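Local coordinates for heme oxygenase (Chlamydomonas reinhardtii, PDB 4RAJ), which probably opens the heme ring oxidatively to biliverdin, releasing iron and carbon monoxide, as heme oxygenases do, and is captured here without its heme, at residues 21-26 / 209-214. Sequence-based numbering, arbitrary orientation.
Sequences TKRLSK and QLLSEH
Leu24 pushes its side chain into the step between Leu211 and His214, one turn apart on the facing helix, and most of the tight packing is here. Its CB lies over one face of the imidazole, 4.0 Å from the ring centroid in a CH-pi contact. CD2 bears on the start of the same side chain, 3.7 Å from His214 CB, while CD1 comes down on the backbone of the other helix, 3.7 Å from Leu211 CA. His214 has CG anti to its backbone N (chi1 173°), which carries CG toward Leu24. Both ring nitrogens are engaged, ND1 with Thr146 and NE2 with Ser28, fixing the rotation of the imidazole, and through Thr146 and its edge-to-face partner Phe218 the ring adjoins the pocket holding a polyether molecule in this heme-free structure. An alanine in place of Leu24 would keep CB over the ring but would probably open a gap against Leu211 and beside His214 CB.

The outer side is looser: Arg23 and Leu211, both partly exposed, touch through few atoms. Leu211 CD2 meets one face of the Arg23 guanidinium, 3.6 Å from NH1, the two side chains crossing at about a right angle; the charge itself is paired with Asp208 through NH2. The axes of 21-26 and 209-214 cross at -40° in this all-alpha fold, with Tyr145 of helix 140-151 and Phe195 of helix 184-200 also packing on Leu24.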
loop_
_atom_site.group_PDB
_atom_site.type_symbol
_atom_site.label_atom_id
_atom_site.label_comp_id
_atom_site.label_asym_id
_atom_site.label_seq_id
_atom_site.Cartn_x
_atom_site.Cartn_y
_atom_site.Cartn_z
ATOM N N THR A 21 -4.773 13.826 -10.055
ATOM C CA THR A 21 -3.629 12.920 -10.061
ATOM C C THR A 21 -2.333 13.668 -10.342
ATOM O O THR A 21 -1.312 13.392 -9.730
ATOM C CB THR A 21 -3.791 11.793 -11.104
ATOM O OG1 THR A 21 -4.252 12.351 -12.340
ATOM C CG2 THR A 21 -4.774 10.752 -10.616
ATOM N N LYS A 22 -2.384 14.626 -11.260
ATOM C CA LYS A 22 -1.186 15.356 -11.635
ATOM C C LYS A 22 -0.804 16.353 -10.548
ATOM O O LYS A 22 0.377 16.566 -10.279
ATOM C CB LYS A 22 -1.387 16.064 -12.974
ATOM C CG LYS A 22 -0.091 16.516 -13.616
ATOM C CD LYS A 22 0.042 15.984 -15.044
ATOM C CE LYS A 22 -0.646 16.887 -16.054
ATOM N NZ LYS A 22 -0.668 16.279 -17.414
ATOM N N ARG A 23 -1.801 16.965 -9.917
ATOM C CA ARG A 23 -1.506 17.869 -8.813
ATOM C C ARG A 23 -0.866 17.111 -7.654
ATOM O O ARG A 23 0.073 17.597 -7.030
ATOM C CB ARG A 23 -2.763 18.599 -8.332
ATOM C CG ARG A 23 -2.467 19.558 -7.172
ATOM C CD ARG A 23 -3.440 20.715 -7.104
ATOM N NE ARG A 23 -4.530 20.456 -6.173
ATOM C CZ ARG A 23 -4.627 20.985 -4.955
ATOM N NH1 ARG A 23 -3.700 21.816 -4.504
ATOM N NH2 ARG A 23 -5.667 20.682 -4.188
ATOM N N LEU A 24 -1.366 15.912 -7.372
ATOM C CA LEU A 24 -0.825 15.128 -6.269
ATOM C C LEU A 24 0.582 14.635 -6.578
ATOM O O LEU A 24 1.492 14.783 -5.763
ATOM C CB LEU A 24 -1.742 13.948 -5.939
ATOM C CG LEU A 24 -2.792 14.187 -4.846
ATOM C CD1 LEU A 24 -3.617 15.433 -5.125
ATOM C CD2 LEU A 24 -3.712 12.988 -4.711
ATOM N N SER A 25 0.763 14.068 -7.766
ATOM C CA SER A 25 2.071 13.538 -8.146
ATOM C C SER A 25 3.138 14.632 -8.200
ATOM O O SER A 25 4.284 14.395 -7.830
ATOM C CB SER A 25 1.978 12.809 -9.486
ATOM O OG SER A 25 1.022 11.767 -9.392
ATOM N N LYS A 26 2.766 15.831 -8.644
ATOM C CA LYS A 26 3.696 16.963 -8.610
ATOM C C LYS A 26 4.067 17.341 -7.185
ATOM O O LYS A 26 5.226 17.634 -6.890
ATOM C CB LYS A 26 3.113 18.193 -9.316
ATOM C CG LYS A 26 3.137 18.118 -10.830
ATOM C CD LYS A 26 3.030 19.506 -11.457
ATOM C CE LYS A 26 1.746 20.207 -11.053
ATOM N NZ LYS A 26 1.632 21.557 -11.671
ATOM N N GLN A 209 -7.532 18.289 0.992
ATOM C CA GLN A 209 -7.366 17.210 1.958
ATOM C C GLN A 209 -6.823 15.952 1.310
ATOM O O GLN A 209 -6.041 15.234 1.914
ATOM C CB GLN A 209 -8.685 16.882 2.640
ATOM C CG GLN A 209 -9.083 17.831 3.744
ATOM C CD GLN A 209 -10.351 17.386 4.431
ATOM O OE1 GLN A 209 -11.349 17.100 3.778
ATOM N NE2 GLN A 209 -10.314 17.309 5.753
ATOM N N LEU A 210 -7.258 15.674 0.087
ATOM C CA LEU A 210 -6.774 14.501 -0.634
ATOM C C LEU A 210 -5.290 14.637 -0.939
ATOM O O LEU A 210 -4.530 13.676 -0.824
ATOM C CB LEU A 210 -7.577 14.299 -1.925
ATOM C CG LEU A 210 -9.042 13.916 -1.696
ATOM C CD1 LEU A 210 -9.871 14.110 -2.965
ATOM C CD2 LEU A 210 -9.115 12.463 -1.222
ATOM N N LEU A 211 -4.875 15.837 -1.326
ATOM C CA LEU A 211 -3.452 16.146 -1.482
ATOM C C LEU A 211 -2.714 15.875 -0.172
ATOM O O LEU A 211 -1.688 15.198 -0.165
ATOM C CB LEU A 211 -3.247 17.611 -1.923
ATOM C CG LEU A 211 -1.799 18.121 -1.998
ATOM C CD1 LEU A 211 -0.947 17.090 -2.702
ATOM C CD2 LEU A 211 -1.723 19.448 -2.737
ATOM N N SER A 212 -3.238 16.406 0.931
ATOM C CA SER A 212 -2.581 16.242 2.217
ATOM C C SER A 212 -2.475 14.771 2.604
ATOM O O SER A 212 -1.459 14.346 3.125
ATOM C CB SER A 212 -3.317 17.016 3.304
ATOM O OG SER A 212 -3.186 18.406 3.092
ATOM N N GLU A 213 -3.523 13.997 2.350
ATOM C CA GLU A 213 -3.512 12.603 2.757
ATOM C C GLU A 213 -2.564 11.775 1.887
ATOM O O GLU A 213 -1.962 10.827 2.371
ATOM C CB GLU A 213 -4.927 12.026 2.728
ATOM C CG GLU A 213 -5.786 12.559 3.881
ATOM C CD GLU A 213 -5.209 12.225 5.249
ATOM O OE1 GLU A 213 -4.724 11.083 5.445
ATOM O OE2 GLU A 213 -5.236 13.111 6.131
ATOM N N HIS A 214 -2.441 12.148 0.613
ATOM C CA HIS A 214 -1.471 11.553 -0.318
ATOM C C HIS A 214 -0.040 11.728 0.235
ATOM O O HIS A 214 0.732 10.777 0.303
ATOM C CB HIS A 214 -1.636 12.209 -1.702
ATOM C CG HIS A 214 -0.603 11.825 -2.719
ATOM N ND1 HIS A 214 -0.445 10.536 -3.183
ATOM C CD2 HIS A 214 0.291 12.583 -3.402
ATOM C CE1 HIS A 214 0.510 10.514 -4.099
ATOM N NE2 HIS A 214 0.981 11.741 -4.241
#